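Local structure of GGDEF family protein (Vibrio cholerae, 5GZS) at residues Y78-S83 / V154-D159; E306-P311 / R432-L437; R227-N232 / V267-E272. The protein probably makes cyclic di-GMP through a cytoplasmic GGDEF domain, while its periplasmic portion, the part described here, binds arginine. All coordinates share one frame; numbering follows the deposited sequence.

Contact 1: residues Y78-S83 / V154-D159; sequences YTYLYS and VQLLND
Y80, L81 and Y82 run antiparallel to L156, Q155 and V154, the two strands inclined at 157° with their axes 4.5 Å apart at the closest. L81 and Q155 are the hydrogen-bonded pair, L81 N reaching Q155 O at 2.9 Å and Q155 N returning to L81 O; Y80–L156 and Y82–V154 are the non-hydrogen-bonded pairs beside it. Past the end of the shorter strand L157 N still bonds to T79 O, and N158 then takes over with its side chain. Its OD1 accepts T79 N at 2.7 Å on an in-plane lone pair while ND2 donates to E77 O, so the carboxamide is gripped at both ends. Strand 79-83 is the middle of a three-stranded antiparallel sheet, with 137-140 beyond it, in the arginine-binding module of solute-binding-protein type; T79 OG1 bonds to the hydroxyl of Y103, a pocket residue. On the face bearing Y80 and Y82, L156 has CG anti to the backbone N (chi1 -172°), and chi2 of 55° then lays CD1 over one face of the Y80 ring, a CH-pi contact 3.8 Å from the centroid; CD1 also meets the edge of the Y78 ring. V154 touches both strand tyrosines, its CB 3.7 Å from Y80 CD2 and its CG1 beside Y82 CD1. On the other face L81 CB packs on L157 CD2 at 3.9 Å. The phenol ends are held outside the pair: Y78 OH by Q200 and Y80 OH by Q203, both on helix 189-218, and Y82 OH by A140 O.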
ATOM      1  N   TYR A  78     -17.659  17.281   4.049  1.00 36.57           N
ATOM      2  CA  TYR A  78     -16.990  16.526   5.108  1.00 31.26           C
ATOM      3  C   TYR A  78     -17.785  15.242   5.387  1.00 34.54           C
ATOM      4  O   TYR A  78     -19.011  15.277   5.571  1.00 33.83           O
ATOM      5  CB  TYR A  78     -16.839  17.370   6.369  1.00 29.55           C
ATOM      6  CG  TYR A  78     -15.698  18.363   6.327  1.00 28.61           C
ATOM      7  CD1 TYR A  78     -15.833  19.586   5.685  1.00 28.41           C
ATOM      8  CD2 TYR A  78     -14.487  18.087   6.954  1.00 33.73           C
ATOM      9  CE1 TYR A  78     -14.791  20.488   5.662  1.00 27.70           C
ATOM     10  CE2 TYR A  78     -13.453  18.973   6.934  1.00 27.32           C
ATOM     11  CZ  TYR A  78     -13.596  20.167   6.288  1.00 27.19           C
ATOM     12  OH  TYR A  78     -12.542  21.065   6.280  1.00 28.09           O
ATOM     13  N   THR A  79     -17.076  14.116   5.397  1.00 33.23           N
ATOM     14  CA  THR A  79     -17.703  12.811   5.458  1.00 34.43           C
ATOM     15  C   THR A  79     -17.035  11.945   6.515  1.00 35.86           C
ATOM     16  O   THR A  79     -15.808  11.817   6.543  1.00 33.57           O
ATOM     17  CB  THR A  79     -17.655  12.104   4.088  1.00 41.99           C
ATOM     18  OG1 THR A  79     -18.455  12.841   3.147  1.00 37.26           O
ATOM     19  CG2 THR A  79     -18.196  10.661   4.189  1.00 37.19           C
ATOM     20  N   TYR A  80     -17.849  11.362   7.394  1.00 35.78           N
ATOM     21  CA  TYR A  80     -17.319  10.721   8.597  1.00 40.47           C
ATOM     22  C   TYR A  80     -17.814   9.289   8.771  1.00 45.75           C
ATOM     23  O   TYR A  80     -18.952   8.936   8.377  1.00 38.66           O
ATOM     24  CB  TYR A  80     -17.675  11.539   9.866  1.00 33.50           C
ATOM     25  CG  TYR A  80     -17.263  13.009   9.834  1.00 30.77           C
ATOM     26  CD1 TYR A  80     -18.104  13.973   9.264  1.00 30.79           C
ATOM     27  CD2 TYR A  80     -16.067  13.431  10.402  1.00 29.64           C
ATOM     28  CE1 TYR A  80     -17.760  15.296   9.231  1.00 29.72           C
ATOM     29  CE2 TYR A  80     -15.703  14.770  10.387  1.00 31.73           C
ATOM     30  CZ  TYR A  80     -16.560  15.698   9.784  1.00 41.22           C
ATOM     31  OH  TYR A  80     -16.228  17.023   9.734  1.00 27.72           O
ATOM     32  N   LEU A  81     -16.935   8.468   9.353  1.00 43.11           N
ATOM     33  CA  LEU A  81     -17.344   7.213   9.975  1.00 47.37           C
ATOM     34  C   LEU A  81     -17.733   7.527  11.415  1.00 55.55           C
ATOM     35  O   LEU A  81     -16.880   7.935  12.218  1.00 55.28           O
ATOM     36  CB  LEU A  81     -16.220   6.166   9.945  1.00 36.12           C
ATOM     37  CG  LEU A  81     -16.510   4.869  10.724  1.00 38.35           C
ATOM     38  CD1 LEU A  81     -17.714   4.089  10.144  1.00 38.97           C
ATOM     39  CD2 LEU A  81     -15.275   4.016  10.760  1.00 37.19           C
ATOM     40  N   TYR A  82     -19.011   7.372  11.742  1.00 37.54           N
ATOM     41  CA  TYR A  82     -19.429   7.513  13.132  1.00 44.70           C
ATOM     42  C   TYR A  82     -19.396   6.156  13.848  1.00 43.17           C
ATOM     43  O   TYR A  82     -19.921   5.153  13.356  1.00 41.60           O
ATOM     44  CB  TYR A  82     -20.830   8.115  13.222  1.00 42.78           C
ATOM     45  CG  TYR A  82     -20.953   9.467  12.589  1.00 36.76           C
ATOM     46  CD1 TYR A  82     -20.706  10.625  13.324  1.00 35.33           C
ATOM     47  CD2 TYR A  82     -21.313   9.590  11.257  1.00 37.40           C
ATOM     48  CE1 TYR A  82     -20.818  11.868  12.746  1.00 34.55           C
ATOM     49  CE2 TYR A  82     -21.429  10.816  10.667  1.00 43.98           C
ATOM     50  CZ  TYR A  82     -21.172  11.957  11.406  1.00 42.74           C
ATOM     51  OH  TYR A  82     -21.306  13.177  10.799  1.00 34.54           O
ATOM     52  N   SER A  83     -18.796   6.121  15.023  1.00 39.03           N
ATOM     53  CA  SER A  83     -18.657   4.841  15.697  1.00 45.42           C
ATOM     54  C   SER A  83     -18.337   5.021  17.164  1.00 46.59           C
ATOM     55  O   SER A  83     -17.659   5.966  17.576  1.00 44.88           O
ATOM     56  CB  SER A  83     -17.575   3.974  15.024  1.00 46.58           C
ATOM     57  OG  SER A  83     -16.266   4.539  15.131  1.00 44.62           O
ATOM     58  N   VAL A 154     -15.780  10.156  15.615  1.00 39.65           N
ATOM     59  CA  VAL A 154     -15.702  10.169  14.166  1.00 39.31           C
ATOM     60  C   VAL A 154     -14.296   9.888  13.690  1.00 41.15           C
ATOM     61  O   VAL A 154     -13.322  10.089  14.422  1.00 43.88           O
ATOM     62  CB  VAL A 154     -16.179  11.518  13.568  1.00 31.36           C
ATOM     63  CG1 VAL A 154     -17.598  11.659  13.789  1.00 31.95           C
ATOM     64  CG2 VAL A 154     -15.484  12.661  14.198  1.00 30.01           C
ATOM     65  N   GLN A 155     -14.222   9.373  12.469  1.00 42.94           N
ATOM     66  CA  GLN A 155     -13.010   9.387  11.671  1.00 38.82           C
ATOM     67  C   GLN A 155     -13.372  10.109  10.345  1.00 40.77           C
ATOM     68  O   GLN A 155     -14.274   9.667   9.611  1.00 40.35           O
ATOM     69  CB  GLN A 155     -12.496   7.964  11.450  1.00 39.02           C
ATOM     70  CG  GLN A 155     -11.392   7.804  10.402  1.00 55.59           C
ATOM     71  CD  GLN A 155     -11.336   6.370   9.822  1.00 75.52           C
ATOM     72  OE1 GLN A 155     -12.048   5.469  10.278  1.00 87.32           O
ATOM     73  NE2 GLN A 155     -10.509   6.172   8.799  1.00 79.83           N
ATOM     74  N   LEU A 156     -12.721  11.244  10.076  1.00 36.82           N
ATOM     75  CA  LEU A 156     -12.909  11.965   8.816  1.00 35.33           C
ATOM     76  C   LEU A 156     -12.472  11.085   7.675  1.00 37.31           C
ATOM     77  O   LEU A 156     -11.327  10.646   7.638  1.00 39.39           O
ATOM     78  CB  LEU A 156     -12.122  13.270   8.788  1.00 36.26           C
ATOM     79  CG  LEU A 156     -12.424  14.159   7.572  1.00 41.65           C
ATOM     80  CD1 LEU A 156     -13.918  14.419   7.516  1.00 35.98           C
ATOM     81  CD2 LEU A 156     -11.646  15.489   7.592  1.00 28.33           C
ATOM     82  N   LEU A 157     -13.383  10.810   6.754  1.00 32.26           N
ATOM     83  CA  LEU A 157     -13.075   9.894   5.678  1.00 33.47           C
ATOM     84  C   LEU A 157     -12.516  10.591   4.449  1.00 47.39           C
ATOM     85  O   LEU A 157     -12.110   9.916   3.529  1.00 49.01           O
ATOM     86  CB  LEU A 157     -14.323   9.083   5.286  1.00 44.66           C
ATOM     87  CG  LEU A 157     -14.894   8.148   6.373  1.00 41.15           C
ATOM     88  CD1 LEU A 157     -15.868   7.183   5.771  1.00 38.34           C
ATOM     89  CD2 LEU A 157     -13.797   7.383   7.141  1.00 34.83           C
ATOM     90  N   ASN A 158     -12.481  11.926   4.419  1.00 58.48           N
ATOM     91  CA  ASN A 158     -12.188  12.648   3.158  1.00 50.15           C
ATOM     92  C   ASN A 158     -10.750  12.497   2.702  1.00 43.20           C
ATOM     93  O   ASN A 158     -10.451  12.581   1.521  1.00 42.58           O
ATOM     94  CB  ASN A 158     -12.517  14.142   3.281  1.00 36.05           C
ATOM     95  CG  ASN A 158     -14.010  14.402   3.337  1.00 43.01           C
ATOM     96  OD1 ASN A 158     -14.611  14.381   4.418  1.00 49.13           O
ATOM     97  ND2 ASN A 158     -14.617  14.650   2.184  1.00 35.51           N
ATOM     98  N   ASP A 159      -9.850  12.279   3.643  1.00 43.20           N
ATOM     99  CA  ASP A 159      -8.467  12.058   3.284  1.00 48.99           C
ATOM    100  C   ASP A 159      -8.123  10.567   3.340  1.00 50.02           C
ATOM    101  O   ASP A 159      -6.962  10.192   3.362  1.00 51.61           O
ATOM    102  CB  ASP A 159      -7.588  12.897   4.199  1.00 58.52           C
ATOM    103  CG  ASP A 159      -8.003  14.382   4.197  1.00 73.70           C
ATOM    104  OD1 ASP A 159      -8.181  14.961   3.100  1.00 77.39           O
ATOM    105  OD2 ASP A 159      -8.160  14.974   5.287  1.00 81.27           O
TER

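Contact 2: residues E306-P311 / R432-L437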
ATOM      1  N   GLU A 306      -1.486   5.144  19.382  1.00 46.45           N
ATOM      2  CA  GLU A 306      -1.498   4.590  18.029  1.00 40.39           C
ATOM      3  C   GLU A 306      -0.319   5.165  17.285  1.00 42.76           C
ATOM      4  O   GLU A 306       0.191   6.203  17.694  1.00 50.03           O
ATOM      5  CB  GLU A 306      -2.803   4.926  17.291  1.00 40.53           C
ATOM      6  CG  GLU A 306      -4.034   4.137  17.763  1.00 39.36           C
ATOM      7  CD  GLU A 306      -5.301   4.565  17.041  1.00 58.30           C
ATOM      8  OE1 GLU A 306      -5.175   5.346  16.065  1.00 68.54           O
ATOM      9  OE2 GLU A 306      -6.412   4.136  17.446  1.00 56.34           O
ATOM     10  N   SER A 307       0.116   4.505  16.207  1.00 48.99           N
ATOM     11  CA  SER A 307       1.260   4.983  15.416  1.00 47.87           C
ATOM     12  C   SER A 307       0.954   6.322  14.755  1.00 42.39           C
ATOM     13  O   SER A 307      -0.198   6.643  14.547  1.00 33.51           O
ATOM     14  CB  SER A 307       1.647   3.967  14.347  1.00 55.15           C
ATOM     15  OG  SER A 307       1.574   2.654  14.864  1.00 67.29           O
ATOM     16  N   TYR A 308       1.983   7.104  14.433  1.00 48.98           N
ATOM     17  CA  TYR A 308       1.774   8.365  13.719  1.00 39.56           C
ATOM     18  C   TYR A 308       2.761   8.520  12.574  1.00 42.12           C
ATOM     19  O   TYR A 308       2.740   9.513  11.847  1.00 45.73           O
ATOM     20  CB  TYR A 308       1.875   9.563  14.671  1.00 38.07           C
ATOM     21  CG  TYR A 308       3.219   9.772  15.343  1.00 36.09           C
ATOM     22  CD1 TYR A 308       4.209  10.546  14.741  1.00 42.42           C
ATOM     23  CD2 TYR A 308       3.493   9.215  16.585  1.00 40.52           C
ATOM     24  CE1 TYR A 308       5.436  10.745  15.350  1.00 40.99           C
ATOM     25  CE2 TYR A 308       4.719   9.414  17.208  1.00 39.14           C
ATOM     26  CZ  TYR A 308       5.684  10.177  16.582  1.00 38.77           C
ATOM     27  OH  TYR A 308       6.901  10.376  17.197  1.00 40.56           O
ATOM     28  N   TYR A 309       3.637   7.536  12.430  1.00 37.89           N
ATOM     29  CA  TYR A 309       4.582   7.519  11.327  1.00 51.75           C
ATOM     30  C   TYR A 309       4.997   6.081  11.052  1.00 57.00           C
ATOM     31  O   TYR A 309       4.957   5.226  11.953  1.00 53.34           O
ATOM     32  CB  TYR A 309       5.806   8.391  11.626  1.00 53.30           C
ATOM     33  CG  TYR A 309       6.765   8.440  10.472  1.00 53.26           C
ATOM     34  CD1 TYR A 309       6.467   9.162   9.334  1.00 59.95           C
ATOM     35  CD2 TYR A 309       7.955   7.731  10.510  1.00 60.81           C
ATOM     36  CE1 TYR A 309       7.341   9.185   8.256  1.00 65.73           C
ATOM     37  CE2 TYR A 309       8.835   7.749   9.447  1.00 62.72           C
ATOM     38  CZ  TYR A 309       8.523   8.473   8.325  1.00 65.52           C
ATOM     39  OH  TYR A 309       9.406   8.481   7.271  1.00 73.67           O
ATOM     40  N   HIS A 310       5.376   5.799   9.808  1.00 60.24           N
ATOM     41  CA  HIS A 310       5.783   4.439   9.462  1.00 56.84           C
ATOM     42  C   HIS A 310       7.064   4.401   8.662  1.00 53.96           C
ATOM     43  O   HIS A 310       7.033   4.416   7.431  1.00 64.72           O
ATOM     44  CB  HIS A 310       4.679   3.749   8.702  1.00 52.20           C
ATOM     45  CG  HIS A 310       3.362   3.846   9.382  1.00 52.68           C
ATOM     46  ND1 HIS A 310       2.908   2.884  10.260  1.00 53.84           N
ATOM     47  CD2 HIS A 310       2.404   4.805   9.335  1.00 50.37           C
ATOM     48  CE1 HIS A 310       1.713   3.234  10.707  1.00 55.37           C
ATOM     49  NE2 HIS A 310       1.386   4.394  10.162  1.00 54.17           N
ATOM     50  N   PRO A 311       8.194   4.338   9.376  1.00 48.13           N
ATOM     51  CA  PRO A 311       9.536   4.373   8.802  1.00 49.16           C
ATOM     52  C   PRO A 311       9.775   3.220   7.873  1.00 47.75           C
ATOM     53  O   PRO A 311       9.199   2.139   8.058  1.00 42.36           O
ATOM     54  CB  PRO A 311      10.447   4.270  10.025  1.00 51.74           C
ATOM     55  CG  PRO A 311       9.585   4.652  11.183  1.00 45.48           C
ATOM     56  CD  PRO A 311       8.234   4.192  10.841  1.00 46.35           C
ATOM     57  N   ARG A 432      -6.574   9.721  19.979  1.00 28.18           N
ATOM     58  CA  ARG A 432      -7.579  10.580  19.355  1.00 27.84           C
ATOM     59  C   ARG A 432      -6.995  11.899  18.900  1.00 38.51           C
ATOM     60  O   ARG A 432      -7.253  12.326  17.782  1.00 50.83           O
ATOM     61  CB  ARG A 432      -8.738  10.830  20.305  1.00 27.82           C
ATOM     62  CG  ARG A 432      -9.488   9.566  20.671  1.00 29.46           C
ATOM     63  CD  ARG A 432     -10.563   9.857  21.706  1.00 33.22           C
ATOM     64  NE  ARG A 432     -11.554  10.822  21.233  1.00 37.32           N
ATOM     65  CZ  ARG A 432     -12.617  11.173  21.945  1.00 47.78           C
ATOM     66  NH1 ARG A 432     -12.806  10.630  23.144  1.00 51.98           N
ATOM     67  NH2 ARG A 432     -13.483  12.056  21.472  1.00 58.35           N
ATOM     68  N   ALA A 433      -6.205  12.556  19.744  1.00 34.57           N
ATOM     69  CA  ALA A 433      -5.668  13.858  19.344  1.00 39.88           C
ATOM     70  C   ALA A 433      -4.856  13.733  18.054  1.00 42.79           C
ATOM     71  O   ALA A 433      -4.941  14.580  17.162  1.00 53.39           O
ATOM     72  CB  ALA A 433      -4.813  14.462  20.451  1.00 35.06           C
ATOM     73  N   ILE A 434      -4.077  12.663  17.961  1.00 39.37           N
ATOM     74  CA  ILE A 434      -3.302  12.370  16.765  1.00 46.31           C
ATOM     75  C   ILE A 434      -4.186  12.117  15.525  1.00 49.50           C
ATOM     76  O   ILE A 434      -3.870  12.627  14.440  1.00 51.09           O
ATOM     77  CB  ILE A 434      -2.400  11.165  16.998  1.00 40.04           C
ATOM     78  CG1 ILE A 434      -1.186  11.573  17.838  1.00 34.81           C
ATOM     79  CG2 ILE A 434      -1.962  10.567  15.673  1.00 40.06           C
ATOM     80  CD1 ILE A 434      -0.422  10.366  18.402  1.00 35.31           C
ATOM     81  N   LYS A 435      -5.281  11.356  15.676  1.00 38.35           N
ATOM     82  CA  LYS A 435      -6.216  11.153  14.556  1.00 36.97           C
ATOM     83  C   LYS A 435      -6.687  12.467  13.961  1.00 47.23           C
ATOM     84  O   LYS A 435      -6.561  12.684  12.748  1.00 70.49           O
ATOM     85  CB  LYS A 435      -7.426  10.324  14.964  1.00 31.15           C
ATOM     86  CG  LYS A 435      -7.070   8.873  15.166  1.00 39.61           C
ATOM     87  CD  LYS A 435      -8.256   7.992  15.407  1.00 41.66           C
ATOM     88  CE  LYS A 435      -7.800   6.776  16.195  1.00 46.53           C
ATOM     89  NZ  LYS A 435      -8.615   5.545  15.964  1.00 49.25           N
HETATM   90  N   MSE A 436      -7.192  13.342  14.820  1.00 38.18           N
HETATM   91  CA  MSE A 436      -7.696  14.626  14.398  1.00 40.55           C
HETATM   92  C   MSE A 436      -6.609  15.497  13.838  1.00 48.81           C
HETATM   93  O   MSE A 436      -6.944  16.579  13.309  1.00 55.98           O
HETATM   94  CB  MSE A 436      -8.331  15.330  15.593  1.00 41.77           C
HETATM   95  CG  MSE A 436      -9.759  14.848  15.816  1.00 39.41           C
HETATM   96 SE   MSE A 436     -10.531  15.775  17.373  1.00 69.85          SE
HETATM   97  CE  MSE A 436     -10.812  14.198  18.519  1.00 25.07           C
ATOM     98  N   LEU A 437      -5.341  15.096  13.921  1.00 43.90           N
ATOM     99  CA  LEU A 437      -4.321  15.963  13.390  1.00 52.79           C
ATOM    100  C   LEU A 437      -4.119  15.752  11.911  1.00 52.48           C
ATOM    101  O   LEU A 437      -4.515  14.738  11.377  1.00 54.96           O
ATOM    102  CB  LEU A 437      -3.000  15.776  14.125  1.00 59.33           C
ATOM    103  CG  LEU A 437      -2.806  16.281  15.555  1.00 56.34           C
ATOM    104  CD1 LEU A 437      -1.532  15.724  16.125  1.00 57.86           C
ATOM    105  CD2 LEU A 437      -2.828  17.786  15.681  1.00 49.25           C
TER
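I434 and K435, near the C-terminal end of helix 421-435, meet Y308 and E306 of the loop joining strands 303-304 and 312-318, an apolar touch beside a surface salt bridge in the second module of solute-binding-protein type. The helix runs into the contact from R432, whose CB points away from the loop and whose backbone O accepts M436 N at 3.1 Å. I434 carries the buried half of the contact. Its CG2, anti to the backbone N, comes within 4.1 Å of Y308 CB, and its CD1 lies obliquely to the Y308 ring and 4.3 Å from E306 O. Y308 holds CG between its backbone N and carbonyl carbon (chi1 63°), and its ring leads away from the helix to a hydrogen bond between Y308 OH and S249 OG, so that the I434 methyl groups meet mainly the root of the tyrosine. K435 follows on the more exposed side. Its extended chain crosses the extended side chain of E306 at about a right angle, and NZ forms a salt bridge to E306 OE2 at 3.0 Å, on the syn lone pair of that oxygen. The carboxylate is met unevenly: E306 OE1 stands 3.4 Å from K435 NZ and has the methylene CE as its nearest neighbour in the lysine, while OE2 takes the ammonium. A second, weak bond joins K435 NZ to G86 O. E306, whose CB points toward the helix, is tied to it from the backbone as well, through a bond between its N and S431 OG. At the far end of the segment L437 N bonds to I434 O at 2.9 Å.

Contact 3: residues R227-N232 / V267-E272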
ATOM      1  N   ARG A 227       5.886  16.084  31.660  1.00 28.98           N
ATOM      2  CA  ARG A 227       7.277  16.123  31.188  1.00 31.75           C
ATOM      3  C   ARG A 227       7.520  15.181  30.002  1.00 37.37           C
ATOM      4  O   ARG A 227       7.225  13.990  30.057  1.00 48.80           O
ATOM      5  CB  ARG A 227       8.236  15.803  32.335  1.00 30.52           C
ATOM      6  CG  ARG A 227       8.013  16.739  33.518  1.00 32.86           C
ATOM      7  CD  ARG A 227       8.978  16.505  34.683  1.00 40.48           C
ATOM      8  NE  ARG A 227      10.269  17.167  34.498  1.00 32.98           N
ATOM      9  CZ  ARG A 227      11.353  16.527  34.094  1.00 37.98           C
ATOM     10  NH1 ARG A 227      11.283  15.226  33.849  1.00 37.19           N
ATOM     11  NH2 ARG A 227      12.493  17.180  33.930  1.00 37.89           N
ATOM     12  N   VAL A 228       8.059  15.759  28.898  1.00 32.63           N
ATOM     13  CA  VAL A 228       8.239  15.076  27.626  1.00 29.34           C
ATOM     14  C   VAL A 228       9.733  14.997  27.289  1.00 37.89           C
ATOM     15  O   VAL A 228      10.475  15.952  27.519  1.00 37.10           O
ATOM     16  CB  VAL A 228       7.548  15.896  26.510  1.00 28.25           C
ATOM     17  CG1 VAL A 228       7.489  15.130  25.201  1.00 26.92           C
ATOM     18  CG2 VAL A 228       6.154  16.278  26.928  1.00 33.15           C
ATOM     19  N   LYS A 229      10.190  13.866  26.753  1.00 36.70           N
ATOM     20  CA  LYS A 229      11.546  13.806  26.195  1.00 38.98           C
ATOM     21  C   LYS A 229      11.523  13.368  24.748  1.00 35.17           C
ATOM     22  O   LYS A 229      10.713  12.519  24.363  1.00 34.22           O
ATOM     23  CB  LYS A 229      12.476  12.894  26.995  1.00 29.35           C
ATOM     24  CG  LYS A 229      12.881  13.511  28.281  1.00 29.59           C
ATOM     25  CD  LYS A 229      14.243  13.026  28.745  1.00 30.60           C
ATOM     26  CE  LYS A 229      14.560  13.659  30.105  1.00 30.90           C
ATOM     27  NZ  LYS A 229      15.883  13.298  30.627  1.00 31.98           N
ATOM     28  N   LEU A 230      12.410  13.948  23.946  1.00 39.83           N
ATOM     29  CA  LEU A 230      12.523  13.525  22.555  1.00 45.78           C
ATOM     30  C   LEU A 230      13.823  12.789  22.327  1.00 47.26           C
ATOM     31  O   LEU A 230      14.891  13.265  22.711  1.00 49.07           O
ATOM     32  CB  LEU A 230      12.414  14.709  21.605  1.00 45.09           C
ATOM     33  CG  LEU A 230      11.040  15.373  21.558  1.00 40.91           C
ATOM     34  CD1 LEU A 230      11.073  16.578  20.629  1.00 38.19           C
ATOM     35  CD2 LEU A 230       9.949  14.395  21.154  1.00 32.51           C
ATOM     36  N   GLU A 231      13.719  11.616  21.714  1.00 41.39           N
ATOM     37  CA  GLU A 231      14.879  10.793  21.436  1.00 46.90           C
ATOM     38  C   GLU A 231      15.867  11.563  20.554  1.00 51.05           C
ATOM     39  O   GLU A 231      15.487  12.119  19.520  1.00 45.19           O
ATOM     40  CB  GLU A 231      14.453   9.467  20.779  1.00 45.91           C
ATOM     41  CG  GLU A 231      15.448   8.296  20.982  1.00 95.76           C
ATOM     42  CD  GLU A 231      15.023   7.303  22.077  1.00 94.27           C
ATOM     43  OE1 GLU A 231      13.824   6.922  22.137  1.00 85.72           O
ATOM     44  OE2 GLU A 231      15.900   6.895  22.874  1.00 97.41           O
ATOM     45  N   ASN A 232      17.128  11.616  20.977  1.00 61.73           N
ATOM     46  CA  ASN A 232      18.156  12.287  20.185  1.00 69.61           C
ATOM     47  C   ASN A 232      19.404  11.426  20.021  1.00 76.31           C
ATOM     48  O   ASN A 232      20.519  11.920  19.876  1.00 84.02           O
ATOM     49  CB  ASN A 232      18.477  13.685  20.740  1.00 76.23           C
ATOM     50  CG  ASN A 232      18.038  14.799  19.789  1.00 87.74           C
ATOM     51  OD1 ASN A 232      18.138  14.653  18.572  1.00 90.51           O
ATOM     52  ND2 ASN A 232      17.541  15.904  20.340  1.00 89.35           N
ATOM     53  N   VAL A 267      11.651  18.471  27.894  1.00 37.55           N
ATOM     54  CA  VAL A 267      12.858  18.571  28.729  1.00 39.60           C
ATOM     55  C   VAL A 267      14.060  17.760  28.185  1.00 40.04           C
ATOM     56  O   VAL A 267      13.890  16.697  27.605  1.00 31.54           O
ATOM     57  CB  VAL A 267      12.557  18.136  30.161  1.00 45.30           C
ATOM     58  CG1 VAL A 267      11.557  19.086  30.787  1.00 48.26           C
ATOM     59  CG2 VAL A 267      12.003  16.731  30.176  1.00 54.43           C
ATOM     60  N   SER A 268      15.268  18.290  28.379  1.00 43.35           N
ATOM     61  CA  SER A 268      16.502  17.660  27.904  1.00 50.92           C
ATOM     62  C   SER A 268      17.622  17.826  28.907  1.00 60.28           C
ATOM     63  O   SER A 268      17.558  18.743  29.709  1.00 57.84           O
ATOM     64  CB  SER A 268      16.952  18.279  26.584  1.00 48.59           C
ATOM     65  OG  SER A 268      15.830  18.557  25.780  1.00 60.42           O
ATOM     66  N   ASN A 269      18.684  17.026  28.802  1.00 70.96           N
ATOM     67  CA  ASN A 269      20.034  17.370  29.304  1.00 73.86           C
ATOM     68  C   ASN A 269      21.237  17.346  28.366  1.00 80.09           C
ATOM     69  O   ASN A 269      21.488  18.315  27.678  1.00 81.59           O
ATOM     70  CB  ASN A 269      20.446  16.587  30.556  1.00 70.85           C
ATOM     71  CG  ASN A 269      19.291  16.247  31.449  1.00 75.14           C
ATOM     72  OD1 ASN A 269      18.400  17.046  31.665  1.00 81.04           O
ATOM     73  ND2 ASN A 269      19.311  15.062  31.983  1.00 77.11           N
ATOM     74  N   GLY A 270      21.950  16.224  28.317  1.00 90.76           N
ATOM     75  CA  GLY A 270      22.871  15.817  27.263  1.00 82.80           C
ATOM     76  C   GLY A 270      22.909  14.354  26.847  1.00 79.13           C
ATOM     77  O   GLY A 270      22.827  14.007  25.674  1.00 78.13           O
ATOM     78  N   GLN A 271      23.043  13.471  27.817  1.00 80.60           N
ATOM     79  CA  GLN A 271      22.710  12.073  27.632  1.00 80.49           C
ATOM     80  C   GLN A 271      23.551  11.431  26.507  1.00 93.01           C
ATOM     81  O   GLN A 271      24.707  11.774  26.366  1.00 82.42           O
ATOM     82  CB  GLN A 271      21.202  11.997  27.371  1.00 84.80           C
ATOM     83  CG  GLN A 271      20.407  12.473  28.557  1.00 83.34           C
ATOM     84  CD  GLN A 271      19.060  11.814  28.697  1.00 88.48           C
ATOM     85  OE1 GLN A 271      18.052  12.419  28.397  1.00 88.26           O
ATOM     86  NE2 GLN A 271      19.043  10.588  29.183  1.00 81.54           N
ATOM     87  N   GLU A 272      23.006  10.543  25.675  1.00 89.18           N
ATOM     88  CA  GLU A 272      21.855   9.653  25.884  1.00 86.08           C
ATOM     89  C   GLU A 272      22.290   8.313  25.313  1.00103.68           C
ATOM     90  O   GLU A 272      21.990   7.260  25.867  1.00109.17           O
ATOM     91  CB  GLU A 272      20.546  10.186  25.271  1.00 49.19           C
ATOM     92  CG  GLU A 272      20.490  10.360  23.768  1.00 81.18           C
ATOM     93  CD  GLU A 272      19.208  11.001  23.249  1.00 81.94           C
ATOM     94  OE1 GLU A 272      18.202  10.291  23.090  1.00 88.99           O
ATOM     95  OE2 GLU A 272      19.209  12.208  22.975  1.00 72.57           O
TER
HETATM   96  O   HOH W   1      14.312  15.769  25.329  1.00 31.72           O
HETATM   97  O   HOH W   2      18.545   7.650  24.464  1.00 34.65           O
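V267, E272 and K229 carry most of this contact, V267 being placed by a nearly straight bond from its N to V228 O at 2.8 Å. Its two methyl groups lie against one face of the R227 guanidinium, the side chains crossing at about a right angle, with CG2 3.6 Å above the plane near the rim and CG1 3.8 Å from R227 NH2. One water links the chains further, accepting from L230 N and lying near V267 O at a distance too short to trust. K229 passes V267 with its CG 3.8 Å from V267 CG2; its chain then runs extended until NZ donates to Q271 OE1 at 3.2 Å, approaching from above the amide plane, 52° out of it. D280 gives the same ammonium a long, weak ion pair. E272 reaches across from the loop, CG set between its backbone N and carbonyl carbon (chi1 63°) and the rest extended. Its OE1 accepts N232 N at 2.7 Å on the syn side, 30° out of the carboxylate plane; OE2 sits too close to N232 CB in the model, so its placing is doubtful. E231 OE2 lies 4.1 Å from E272 OE1, and a second water donates to both carboxylates, which would probably ease the repulsion. Strand 226-230, helix 248-259 and strand 264-266 form a beta-alpha-beta crossover with parallel strands, as in the lobes of periplasmic solute-binding proteins.

Contact 1 lies in the first solute-binding module, whose bound arginine is about 6 Å from the T79 side chain; contacts 2 and 3 belong to the second. Contact 2 comes between the others: its centre is 15 Å from that of contact 1 and 21 Å from that of contact 3, with nearest atoms about 6 Å apart in each case, whereas contacts 1 and 3 are centred 36 Å apart. Helix 189-218 bridges contacts 1 and 2, its R207 touching Y80, V154 and M436. Helix 248-259 joins contacts 2 and 3, with V252 against I434 and V253 against V228.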